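Local atomic coordinates of THUMP domain-containing protein (Pyrococcus horikoshii, PDB entry 1VBK), a protein that is of unknown function but probably binds RNA and ATP through THUMP and ThiI-like domains. Residues 2-7 and 59-64; 42-47 and 51-56; 184-187 and 191-194; 204-209 and 248-253. All coordinates share one frame; numbering follows the deposited sequence.

Starting at the N terminus, the first strand of the ThiI ferredoxin-like domain meets a helix more than fifty residues later, which closes the loop of contact 1. Within that span contact 2 (42-47 and 51-56) closes a much shorter one, a beta hairpin whose second strand lies directly beside 2-7, so contacts 1 and 2 join strands and helix of one small domain. The chain then runs through the THUMP domain to the ThiI-related domain, where contacts 3 and 4 follow in series without crossing. Contact 3 links a strand to the helix after it; contact 4 sets a later helix against the neighbouring strand. The two pairs do not touch, their nearest atoms about 17 Å apart.

Contact 1 (2-7 and 59-64); sequences NVVIVR and KEAANV
Val4 carries the strand's whole share of this contact, resting CG2 on Ala61, with CG1 more loosely near Ala62. With CG1 anti to the backbone N (chi1 174°), CG2 is left beside that nitrogen, where it meets Ala61 CB at 4.0 Å. The same CG2 also comes within 4.3 Å of the backbone N of Ala62. The other branch is more distant, Val4 CG1 standing 4.5 Å from Ala62 CB. Strand and helix backbones can draw near because the helix offers only methyl groups here: the CA atoms of Val4 and Ala62 are 6.6 Å apart. No hydrogen bond crosses between 2-7 and 59-64, and the buried surface they share is small, about 102 Å², as expected for one valine set against two alanines.

The far side of the helix is quite different. Lys59 and Glu60 are exposed, and the acidic end of Glu60 leads away from the strand. Lys59 folds along the helix surface to Asn63, its NZ donating to OD1 at 2.7 Å, in the carbonyl plane and on a lone pair (C=O...N angle 124°). That polar link spans one helical turn and lies wholly outside the apolar interface.

Ile74 of strand 71-81 touches both Val4 and Ala62, while Val39 covers Ala61. On the other face of the sheet Val3 and Ile5 pack on Tyr162. Helix 58-65 thus lies over strand 3-8, between strands 50-54 and 71-81, in the beta-alpha-beta-beta-alpha-beta order of a ferredoxin-like domain.

Contact 2 (42-47 and 51-56); sequences KEIFSR and IIVKTN
Lys54 O accepts from two successive amides: a firm bond at 2.7 Å from Lys42 N, just before the facing strand, and a weak one at 3.4 Å from Glu43 N at its start. This doubling is a classic beta bulge at the start of the hairpin's first strand. From Glu43 onward the pairing is regular, with Glu43-Lys54 and Phe45-Ile52 as the hydrogen-bonded pairs, and Ile52 N reaches Phe45 O at 2.8 Å, nearly along the C=O axis.

Phe45 CG lies between its backbone N and carbonyl carbon (chi1 63°), which brings the ring alongside Ile52. Ile52 CB sits over one ring face in a CH-pi contact, 4.0 Å from the centroid. Over the opposite face comes Arg47 NH1. Lys54 runs extended beside Glu43, and Lys54 NZ forms a salt bridge to Glu43 OE2 at 3.1 Å, from above the carboxylate plane. A water accepts from Arg47 NH1 and, weakly, from Lys54 NZ.

The salt bridge and the water probably ease the proximity of two positive groups, Arg47 NH1 and Lys54 NZ, 5.9 Å apart, while Lys54 CE rests at the edge of the Phe45 ring.

Contact 3 (184-187 and 191-194); sequences GILH and SALA
Ile185 O lies 3.4 Å from Ser191 CB, the first approach of the strand end to the helix. A water sits close to both this carbonyl and Ser191 O, in the angle between strand and helix. The side chain of Ile185 heads elsewhere, to Val259 of the adjoining strand.

Leu186 supplies the apolar part. A chi1 of -178° extends it so that CD1 reaches over to the helix, touching Ala192 CA at 3.6 Å and CB at 3.7 Å. Val220 and Trp224 of helix 215-228 also touch this leucine, so it is wedged between two helices.

At His187 the backbone takes over: its N donates to Ser191 OG over 2.9 Å, in an almost straight bond (176° at the hydrogen). Ser191 OG is also hydrogen-bonded to Asp188 OD1, so two groups from the turn hold the hydroxyl in place. The His187 imidazole folds back over the same oxygen, which stands 3.7 Å above one ring face, displaced toward the rim.

A bound methylpentanediol, probably from the crystallisation liquor, lies about 3 Å from the Ala192 side chain. A parallel strand ending in a tight turn into the N-terminal part of a helix opens the beta-alpha-beta unit 181-210; in PP-loop proteins such as ThiI, nucleotide phosphates usually bind at this first strand-helix turn. Here it lacks their glycine-rich signature, so a nucleotide site at this place is not established.

Contact 4 (204-209 and 248-253); sequences EVIPVY and LKLIRD
Leu250, on helix 244-254, makes a purely apolar helix-on-sheet contact with Val208 and Ile206 of strand 204-210, a strand inside the five-stranded parallel sheet. One methyl does the work. Leu250 CD2 comes up to Val208 CG2 at 3.4 Å, tighter than carbons usually pack, and to Ile206 CG2 at a more ordinary 4.3 Å. Ile206 and Val208, two positions apart on the strand, face the helix together, while Pro207 between them turns to the other side.

The leucine and valine side chains overlap alongside one another, each running past the other's end. A chi1 of -165° swings Leu250 away from its own backbone nitrogen and out toward the sheet, letting CD2 span the gap between backbones whose nearest CA atoms, those of Val208 and Leu250, are still 9.4 Å apart. Val239 of the adjacent edge strand touches both Ile206 and Leu250, and Ile183 lies against Val208 on the other flank.

The helix end serves the dimer, since Asp253 O accepts from Arg181 NH1 of the second subunit.

Pro207 packs on Trp224 of helix 215-228, on the opposite face of the sheet. Helices on both faces of a parallel sheet with strand order 3-2-1-4-5 mark the Rossmann-like alpha/beta/alpha sandwich of the HUP group, in which helix 244-254 belongs to the crossover from strand 239-241 to strand 258-260.

Contact 1 (2-7 and 59-64)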
loop_
_atom_site.group_PDB
_atom_site.type_symbol
_atom_site.label_atom_id
_atom_site.label_comp_id
_atom_site.label_asym_id
_atom_site.label_seq_id
_atom_site.Cartn_x
_atom_site.Cartn_y
_atom_site.Cartn_z
ATOM N N ASN A 2 -7.138 -21.855 -33.051
ATOM C CA ASN A 2 -6.076 -20.864 -33.099
ATOM C C ASN A 2 -6.112 -19.761 -32.040
ATOM O O ASN A 2 -5.283 -18.853 -32.074
ATOM C CB ASN A 2 -6.002 -20.244 -34.501
ATOM C CG ASN A 2 -7.358 -19.799 -35.023
ATOM O OD1 ASN A 2 -8.330 -19.714 -34.276
ATOM N ND2 ASN A 2 -7.421 -19.496 -36.313
ATOM N N VAL A 3 -7.062 -19.824 -31.106
ATOM C CA VAL A 3 -7.120 -18.826 -30.035
ATOM C C VAL A 3 -7.696 -19.416 -28.752
ATOM O O VAL A 3 -8.161 -20.559 -28.719
ATOM C CB VAL A 3 -8.015 -17.593 -30.389
ATOM C CG1 VAL A 3 -7.639 -17.009 -31.753
ATOM C CG2 VAL A 3 -9.483 -17.994 -30.356
ATOM N N VAL A 4 -7.641 -18.621 -27.693
ATOM C CA VAL A 4 -8.222 -18.996 -26.415
ATOM C C VAL A 4 -9.049 -17.786 -25.992
ATOM O O VAL A 4 -8.540 -16.664 -25.956
ATOM C CB VAL A 4 -7.163 -19.268 -25.319
ATOM C CG1 VAL A 4 -7.860 -19.505 -23.987
ATOM C CG2 VAL A 4 -6.325 -20.497 -25.678
ATOM N N ILE A 5 -10.331 -18.012 -25.717
ATOM C CA ILE A 5 -11.216 -16.945 -25.267
ATOM C C ILE A 5 -11.172 -16.948 -23.745
ATOM O O ILE A 5 -11.398 -17.980 -23.110
ATOM C CB ILE A 5 -12.684 -17.190 -25.696
ATOM C CG1 ILE A 5 -12.782 -17.301 -27.221
ATOM C CG2 ILE A 5 -13.571 -16.048 -25.192
ATOM C CD1 ILE A 5 -14.152 -17.756 -27.703
ATOM N N VAL A 6 -10.863 -15.799 -23.160
ATOM C CA VAL A 6 -10.804 -15.675 -21.713
ATOM C C VAL A 6 -11.934 -14.745 -21.285
ATOM O O VAL A 6 -11.994 -13.595 -21.720
ATOM C CB VAL A 6 -9.455 -15.096 -21.265
ATOM C CG1 VAL A 6 -9.447 -14.882 -19.742
ATOM C CG2 VAL A 6 -8.335 -16.048 -21.677
ATOM N N ARG A 7 -12.836 -15.256 -20.452
ATOM C CA ARG A 7 -13.977 -14.470 -19.983
ATOM C C ARG A 7 -13.797 -14.100 -18.522
ATOM O O ARG A 7 -13.283 -14.890 -17.732
ATOM C CB ARG A 7 -15.279 -15.259 -20.167
ATOM C CG ARG A 7 -15.428 -15.842 -21.567
ATOM C CD ARG A 7 -16.792 -16.497 -21.793
ATOM N NE ARG A 7 -16.834 -17.125 -23.108
ATOM C CZ ARG A 7 -16.327 -18.326 -23.378
ATOM N NH1 ARG A 7 -15.748 -19.040 -22.417
ATOM N NH2 ARG A 7 -16.365 -18.797 -24.616
ATOM N N LYS A 59 -4.979 -25.483 -26.454
ATOM C CA LYS A 59 -5.311 -26.440 -25.403
ATOM C C LYS A 59 -4.319 -26.299 -24.243
ATOM O O LYS A 59 -4.703 -26.286 -23.070
ATOM C CB LYS A 59 -5.271 -27.859 -25.976
ATOM C CG LYS A 59 -6.233 -28.840 -25.326
ATOM C CD LYS A 59 -5.854 -29.166 -23.891
ATOM C CE LYS A 59 -6.757 -30.260 -23.331
ATOM N NZ LYS A 59 -6.351 -30.682 -21.959
ATOM N N GLU A 60 -3.041 -26.173 -24.577
ATOM C CA GLU A 60 -2.004 -26.033 -23.565
ATOM C C GLU A 60 -2.137 -24.710 -22.817
ATOM O O GLU A 60 -1.948 -24.652 -21.604
ATOM C CB GLU A 60 -0.618 -26.106 -24.206
ATOM C CG GLU A 60 0.501 -26.313 -23.203
ATOM C CD GLU A 60 1.857 -26.439 -23.867
ATOM O OE1 GLU A 60 1.930 -27.068 -24.944
ATOM O OE2 GLU A 60 2.847 -25.923 -23.307
ATOM N N ALA A 61 -2.443 -23.646 -23.547
ATOM C CA ALA A 61 -2.606 -22.331 -22.934
ATOM C C ALA A 61 -3.800 -22.355 -21.983
ATOM O O ALA A 61 -3.720 -21.886 -20.849
ATOM C CB ALA A 61 -2.820 -21.276 -24.011
ATOM N N ALA A 62 -4.913 -22.909 -22.453
ATOM C CA ALA A 62 -6.122 -22.980 -21.640
ATOM C C ALA A 62 -5.889 -23.700 -20.312
ATOM O O ALA A 62 -6.379 -23.263 -19.268
ATOM C CB ALA A 62 -7.237 -23.667 -22.428
ATOM N N ASN A 63 -5.137 -24.795 -20.347
ATOM C CA ASN A 63 -4.866 -25.556 -19.134
ATOM C C ASN A 63 -4.025 -24.788 -18.121
ATOM O O ASN A 63 -4.140 -25.019 -16.922
ATOM C CB ASN A 63 -4.197 -26.887 -19.482
ATOM C CG ASN A 63 -5.183 -27.902 -20.034
ATOM O OD1 ASN A 63 -4.794 -28.981 -20.486
ATOM N ND2 ASN A 63 -6.470 -27.566 -19.989
ATOM N N VAL A 64 -3.178 -23.882 -18.601
ATOM C CA VAL A 64 -2.354 -23.066 -17.712
ATOM C C VAL A 64 -3.218 -21.941 -17.138
ATOM O O VAL A 64 -3.206 -21.681 -15.938
ATOM C CB VAL A 64 -1.174 -22.409 -18.472
ATOM C CG1 VAL A 64 -0.533 -21.327 -17.612
ATOM C CG2 VAL A 64 -0.142 -23.468 -18.856
#

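Contact 2 (42-47 and 51-56)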
loop_
_atom_site.group_PDB
_atom_site.type_symbol
_atom_site.label_atom_id
_atom_site.label_comp_id
_atom_site.label_asym_id
_atom_site.label_seq_id
_atom_site.Cartn_x
_atom_site.Cartn_y
_atom_site.Cartn_z
ATOM N N LYS A 42 0.981 -15.734 -30.000
ATOM C CA LYS A 42 1.271 -14.633 -30.908
ATOM C C LYS A 42 0.878 -13.276 -30.343
ATOM O O LYS A 42 1.645 -12.316 -30.435
ATOM C CB LYS A 42 0.536 -14.842 -32.234
ATOM C CG LYS A 42 0.872 -16.131 -32.965
ATOM C CD LYS A 42 -0.129 -16.370 -34.089
ATOM C CE LYS A 42 0.223 -17.597 -34.918
ATOM N NZ LYS A 42 1.487 -17.406 -35.685
ATOM N N GLU A 43 -0.325 -13.196 -29.779
ATOM C CA GLU A 43 -0.828 -11.948 -29.213
ATOM C C GLU A 43 -1.786 -12.178 -28.057
ATOM O O GLU A 43 -2.383 -13.245 -27.929
ATOM C CB GLU A 43 -1.626 -11.148 -30.244
ATOM C CG GLU A 43 -0.952 -10.764 -31.516
ATOM C CD GLU A 43 -1.886 -9.936 -32.377
ATOM O OE1 GLU A 43 -2.221 -8.803 -31.963
ATOM O OE2 GLU A 43 -2.302 -10.425 -33.451
ATOM N N ILE A 44 -1.940 -11.143 -27.242
ATOM C CA ILE A 44 -2.872 -11.137 -26.118
ATOM C C ILE A 44 -3.484 -9.742 -26.143
ATOM O O ILE A 44 -2.760 -8.745 -26.141
ATOM C CB ILE A 44 -2.173 -11.329 -24.753
ATOM C CG1 ILE A 44 -1.500 -12.701 -24.688
ATOM C CG2 ILE A 44 -3.198 -11.187 -23.619
ATOM C CD1 ILE A 44 -0.619 -12.883 -23.462
ATOM N N PHE A 45 -4.810 -9.662 -26.200
ATOM C CA PHE A 45 -5.474 -8.367 -26.209
ATOM C C PHE A 45 -6.866 -8.463 -25.610
ATOM O O PHE A 45 -7.444 -9.550 -25.526
ATOM C CB PHE A 45 -5.526 -7.775 -27.636
ATOM C CG PHE A 45 -6.330 -8.585 -28.622
ATOM C CD1 PHE A 45 -7.722 -8.599 -28.572
ATOM C CD2 PHE A 45 -5.694 -9.308 -29.625
ATOM C CE1 PHE A 45 -8.466 -9.318 -29.511
ATOM C CE2 PHE A 45 -6.429 -10.029 -30.568
ATOM C CZ PHE A 45 -7.819 -10.034 -30.511
ATOM N N SER A 46 -7.388 -7.317 -25.182
ATOM C CA SER A 46 -8.708 -7.231 -24.573
ATOM C C SER A 46 -9.626 -6.374 -25.436
ATOM O O SER A 46 -9.316 -5.211 -25.713
ATOM C CB SER A 46 -8.593 -6.595 -23.182
ATOM O OG SER A 46 -9.857 -6.491 -22.538
ATOM N N ARG A 47 -10.751 -6.939 -25.857
ATOM C CA ARG A 47 -11.705 -6.184 -26.657
ATOM C C ARG A 47 -13.138 -6.572 -26.331
ATOM O O ARG A 47 -13.474 -7.750 -26.235
ATOM C CB ARG A 47 -11.416 -6.367 -28.150
ATOM C CG ARG A 47 -10.165 -5.610 -28.597
ATOM C CD ARG A 47 -9.712 -6.014 -29.981
ATOM N NE ARG A 47 -8.309 -5.671 -30.186
ATOM C CZ ARG A 47 -7.558 -6.144 -31.176
ATOM N NH1 ARG A 47 -8.079 -6.985 -32.066
ATOM N NH2 ARG A 47 -6.278 -5.793 -31.259
ATOM N N ILE A 51 -10.944 -11.274 -23.435
ATOM C CA ILE A 51 -9.514 -11.276 -23.677
ATOM C C ILE A 51 -9.302 -12.428 -24.650
ATOM O O ILE A 51 -9.845 -13.527 -24.471
ATOM C CB ILE A 51 -8.699 -11.506 -22.393
ATOM C CG1 ILE A 51 -8.606 -10.195 -21.613
ATOM C CG2 ILE A 51 -7.290 -12.008 -22.741
ATOM C CD1 ILE A 51 -7.968 -10.331 -20.236
ATOM N N ILE A 52 -8.549 -12.161 -25.705
ATOM C CA ILE A 52 -8.269 -13.167 -26.703
ATOM C C ILE A 52 -6.774 -13.420 -26.715
ATOM O O ILE A 52 -5.978 -12.477 -26.766
ATOM C CB ILE A 52 -8.693 -12.697 -28.124
ATOM C CG1 ILE A 52 -10.208 -12.459 -28.183
ATOM C CG2 ILE A 52 -8.264 -13.736 -29.169
ATOM C CD1 ILE A 52 -11.064 -13.713 -28.003
ATOM N N VAL A 53 -6.400 -14.693 -26.645
ATOM C CA VAL A 53 -5.001 -15.082 -26.702
ATOM C C VAL A 53 -4.822 -15.792 -28.039
ATOM O O VAL A 53 -5.352 -16.881 -28.228
ATOM C CB VAL A 53 -4.625 -16.080 -25.579
ATOM C CG1 VAL A 53 -3.166 -16.492 -25.717
ATOM C CG2 VAL A 53 -4.869 -15.458 -24.225
ATOM N N LYS A 54 -4.120 -15.170 -28.983
ATOM C CA LYS A 54 -3.886 -15.821 -30.267
ATOM C C LYS A 54 -2.701 -16.756 -30.069
ATOM O O LYS A 54 -1.602 -16.304 -29.734
ATOM C CB LYS A 54 -3.557 -14.799 -31.364
ATOM C CG LYS A 54 -4.755 -14.063 -31.943
ATOM C CD LYS A 54 -4.295 -13.107 -33.042
ATOM C CE LYS A 54 -5.456 -12.388 -33.700
ATOM N NZ LYS A 54 -4.977 -11.334 -34.643
ATOM N N THR A 55 -2.928 -18.053 -30.273
ATOM C CA THR A 55 -1.882 -19.057 -30.100
ATOM C C THR A 55 -2.174 -20.368 -30.825
ATOM O O THR A 55 -3.330 -20.776 -30.956
ATOM C CB THR A 55 -1.678 -19.393 -28.615
ATOM O OG1 THR A 55 -0.771 -20.497 -28.496
ATOM C CG2 THR A 55 -3.013 -19.771 -27.962
ATOM N N ASN A 56 -1.118 -21.034 -31.286
ATOM C CA ASN A 56 -1.280 -22.307 -31.971
ATOM C C ASN A 56 -1.222 -23.466 -30.979
ATOM O O ASN A 56 -1.239 -24.627 -31.373
ATOM C CB ASN A 56 -0.216 -22.481 -33.064
ATOM C CG ASN A 56 -0.445 -21.559 -34.250
ATOM O OD1 ASN A 56 -1.570 -21.423 -34.733
ATOM N ND2 ASN A 56 0.620 -20.930 -34.729
HETATM O O HOH W 1 -6.167 -8.235 -33.990
#

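Contact 3 (184-187 and 191-194)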
loop_
_atom_site.group_PDB
_atom_site.type_symbol
_atom_site.label_atom_id
_atom_site.label_comp_id
_atom_site.label_asym_id
_atom_site.label_seq_id
_atom_site.Cartn_x
_atom_site.Cartn_y
_atom_site.Cartn_z
ATOM N N GLY A 184 2.403 -12.723 3.543
ATOM C CA GLY A 184 1.678 -13.857 4.076
ATOM C C GLY A 184 2.641 -14.656 4.921
ATOM O O GLY A 184 3.683 -15.087 4.428
ATOM N N ILE A 185 2.317 -14.837 6.196
ATOM C CA ILE A 185 3.192 -15.599 7.075
ATOM C C ILE A 185 2.932 -17.070 6.789
ATOM O O ILE A 185 1.884 -17.609 7.152
ATOM C CB ILE A 185 2.916 -15.292 8.563
ATOM C CG1 ILE A 185 3.009 -13.783 8.816
ATOM C CG2 ILE A 185 3.930 -16.022 9.439
ATOM C CD1 ILE A 185 4.342 -13.167 8.432
ATOM N N LEU A 186 3.899 -17.708 6.137
ATOM C CA LEU A 186 3.794 -19.110 5.742
ATOM C C LEU A 186 4.598 -20.050 6.638
ATOM O O LEU A 186 5.812 -19.893 6.785
ATOM C CB LEU A 186 4.261 -19.244 4.289
ATOM C CG LEU A 186 4.216 -20.597 3.577
ATOM C CD1 LEU A 186 2.784 -21.086 3.463
ATOM C CD2 LEU A 186 4.834 -20.448 2.195
ATOM N N HIS A 187 3.927 -21.041 7.222
ATOM C CA HIS A 187 4.607 -21.990 8.101
ATOM C C HIS A 187 4.009 -23.396 8.074
ATOM O O HIS A 187 4.617 -24.333 8.573
ATOM C CB HIS A 187 4.607 -21.459 9.538
ATOM C CG HIS A 187 3.243 -21.343 10.138
ATOM N ND1 HIS A 187 2.629 -22.385 10.799
ATOM C CD2 HIS A 187 2.359 -20.317 10.148
ATOM C CE1 HIS A 187 1.425 -22.005 11.192
ATOM N NE2 HIS A 187 1.236 -20.756 10.809
ATOM N N SER A 191 -1.712 -22.118 6.735
ATOM C CA SER A 191 -1.303 -20.767 6.372
ATOM C C SER A 191 -1.143 -20.677 4.854
ATOM O O SER A 191 -1.322 -19.609 4.264
ATOM C CB SER A 191 0.006 -20.384 7.085
ATOM O OG SER A 191 1.030 -21.338 6.865
ATOM N N ALA A 192 -0.825 -21.804 4.221
ATOM C CA ALA A 192 -0.663 -21.837 2.770
ATOM C C ALA A 192 -2.021 -21.646 2.111
ATOM O O ALA A 192 -2.136 -20.943 1.105
ATOM C CB ALA A 192 -0.046 -23.162 2.333
ATOM N N LEU A 193 -3.047 -22.272 2.690
ATOM C CA LEU A 193 -4.413 -22.169 2.184
ATOM C C LEU A 193 -4.923 -20.749 2.402
ATOM O O LEU A 193 -5.669 -20.210 1.582
ATOM C CB LEU A 193 -5.329 -23.164 2.907
ATOM C CG LEU A 193 -6.812 -23.121 2.521
ATOM C CD1 LEU A 193 -6.975 -23.392 1.026
ATOM C CD2 LEU A 193 -7.576 -24.150 3.334
ATOM N N ALA A 194 -4.513 -20.150 3.516
ATOM C CA ALA A 194 -4.905 -18.784 3.838
ATOM C C ALA A 194 -4.372 -17.860 2.743
ATOM O O ALA A 194 -5.074 -16.970 2.270
ATOM C CB ALA A 194 -4.325 -18.384 5.192
HETATM O O HOH W 2 -0.863 -17.168 5.829
#

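Contact 4 (204-209 and 248-253)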
loop_
_atom_site.group_PDB
_atom_site.type_symbol
_atom_site.label_atom_id
_atom_site.label_comp_id
_atom_site.label_asym_id
_atom_site.label_seq_id
_atom_site.Cartn_x
_atom_site.Cartn_y
_atom_site.Cartn_z
ATOM N N GLU A 204 -1.766 -9.470 -4.112
ATOM C CA GLU A 204 -0.427 -9.921 -4.453
ATOM C C GLU A 204 0.204 -10.251 -3.107
ATOM O O GLU A 204 0.304 -9.384 -2.234
ATOM C CB GLU A 204 0.369 -8.810 -5.139
ATOM C CG GLU A 204 1.863 -9.071 -5.155
ATOM C CD GLU A 204 2.637 -8.037 -5.943
ATOM O OE1 GLU A 204 2.374 -6.826 -5.772
ATOM O OE2 GLU A 204 3.518 -8.440 -6.727
ATOM N N VAL A 205 0.633 -11.493 -2.932
ATOM C CA VAL A 205 1.211 -11.895 -1.659
ATOM C C VAL A 205 2.697 -12.222 -1.685
ATOM O O VAL A 205 3.174 -12.958 -2.549
ATOM C CB VAL A 205 0.460 -13.118 -1.080
ATOM C CG1 VAL A 205 1.077 -13.531 0.251
ATOM C CG2 VAL A 205 -1.014 -12.782 -0.890
ATOM N N ILE A 206 3.427 -11.650 -0.732
ATOM C CA ILE A 206 4.848 -11.916 -0.590
ATOM C C ILE A 206 4.916 -12.932 0.549
ATOM O O ILE A 206 4.632 -12.600 1.704
ATOM C CB ILE A 206 5.639 -10.653 -0.181
ATOM C CG1 ILE A 206 5.583 -9.610 -1.301
ATOM C CG2 ILE A 206 7.089 -11.024 0.111
ATOM C CD1 ILE A 206 6.306 -8.315 -0.964
ATOM N N PRO A 207 5.270 -14.188 0.239
ATOM C CA PRO A 207 5.345 -15.194 1.299
ATOM C C PRO A 207 6.551 -14.959 2.199
ATOM O O PRO A 207 7.655 -14.700 1.715
ATOM C CB PRO A 207 5.441 -16.503 0.519
ATOM C CG PRO A 207 6.241 -16.096 -0.683
ATOM C CD PRO A 207 5.598 -14.777 -1.073
ATOM N N VAL A 208 6.334 -15.047 3.507
ATOM C CA VAL A 208 7.411 -14.834 4.464
ATOM C C VAL A 208 7.515 -15.982 5.449
ATOM O O VAL A 208 6.517 -16.408 6.034
ATOM C CB VAL A 208 7.207 -13.528 5.276
ATOM C CG1 VAL A 208 8.314 -13.384 6.330
ATOM C CG2 VAL A 208 7.218 -12.325 4.344
ATOM N N TYR A 209 8.729 -16.489 5.610
ATOM C CA TYR A 209 8.990 -17.563 6.553
ATOM C C TYR A 209 9.768 -16.953 7.712
ATOM O O TYR A 209 10.865 -16.436 7.522
ATOM C CB TYR A 209 9.836 -18.664 5.916
ATOM C CG TYR A 209 10.300 -19.703 6.912
ATOM C CD1 TYR A 209 9.409 -20.630 7.446
ATOM C CD2 TYR A 209 11.631 -19.751 7.329
ATOM C CE1 TYR A 209 9.831 -21.584 8.370
ATOM C CE2 TYR A 209 12.062 -20.701 8.256
ATOM C CZ TYR A 209 11.157 -21.613 8.768
ATOM O OH TYR A 209 11.578 -22.564 9.672
ATOM N N LEU A 248 9.180 -6.185 9.658
ATOM C CA LEU A 248 8.745 -4.793 9.638
ATOM C C LEU A 248 9.465 -4.064 8.508
ATOM O O LEU A 248 8.871 -3.240 7.818
ATOM C CB LEU A 248 9.043 -4.111 10.976
ATOM C CG LEU A 248 8.237 -4.634 12.172
ATOM C CD1 LEU A 248 8.765 -4.021 13.467
ATOM C CD2 LEU A 248 6.765 -4.306 11.974
ATOM N N LYS A 249 10.746 -4.372 8.317
ATOM C CA LYS A 249 11.517 -3.744 7.249
ATOM C C LYS A 249 10.903 -4.078 5.893
ATOM O O LYS A 249 10.800 -3.215 5.024
ATOM C CB LYS A 249 12.974 -4.217 7.283
ATOM C CG LYS A 249 13.850 -3.617 6.187
ATOM C CD LYS A 249 15.303 -4.065 6.337
ATOM C CE LYS A 249 16.164 -3.578 5.181
ATOM N NZ LYS A 249 16.142 -2.094 5.059
ATOM N N LEU A 250 10.494 -5.333 5.722
ATOM C CA LEU A 250 9.887 -5.794 4.475
ATOM C C LEU A 250 8.579 -5.042 4.222
ATOM O O LEU A 250 8.301 -4.598 3.103
ATOM C CB LEU A 250 9.605 -7.296 4.563
ATOM C CG LEU A 250 9.306 -8.081 3.282
ATOM C CD1 LEU A 250 10.553 -8.114 2.389
ATOM C CD2 LEU A 250 8.891 -9.498 3.651
ATOM N N ILE A 251 7.770 -4.915 5.267
ATOM C CA ILE A 251 6.505 -4.210 5.150
ATOM C C ILE A 251 6.743 -2.773 4.689
ATOM O O ILE A 251 6.075 -2.288 3.771
ATOM C CB ILE A 251 5.757 -4.211 6.497
ATOM C CG1 ILE A 251 5.276 -5.633 6.809
ATOM C CG2 ILE A 251 4.596 -3.235 6.444
ATOM C CD1 ILE A 251 4.687 -5.810 8.204
ATOM N N ARG A 252 7.704 -2.101 5.322
ATOM C CA ARG A 252 8.032 -0.722 4.968
ATOM C C ARG A 252 8.619 -0.606 3.558
ATOM O O ARG A 252 8.126 0.171 2.736
ATOM C CB ARG A 252 9.019 -0.130 5.985
ATOM C CG ARG A 252 9.642 1.200 5.548
ATOM C CD ARG A 252 10.786 1.631 6.468
ATOM N NE ARG A 252 10.323 2.209 7.730
ATOM C CZ ARG A 252 9.811 3.433 7.855
ATOM N NH1 ARG A 252 9.692 4.225 6.794
ATOM N NH2 ARG A 252 9.416 3.867 9.046
ATOM N N ASP A 253 9.660 -1.383 3.272
ATOM C CA ASP A 253 10.305 -1.325 1.961
ATOM C C ASP A 253 9.411 -1.620 0.758
ATOM O O ASP A 253 9.543 -0.982 -0.287
ATOM C CB ASP A 253 11.513 -2.266 1.920
ATOM C CG ASP A 253 12.642 -1.806 2.816
ATOM O OD1 ASP A 253 12.613 -0.645 3.276
ATOM O OD2 ASP A 253 13.570 -2.608 3.054
#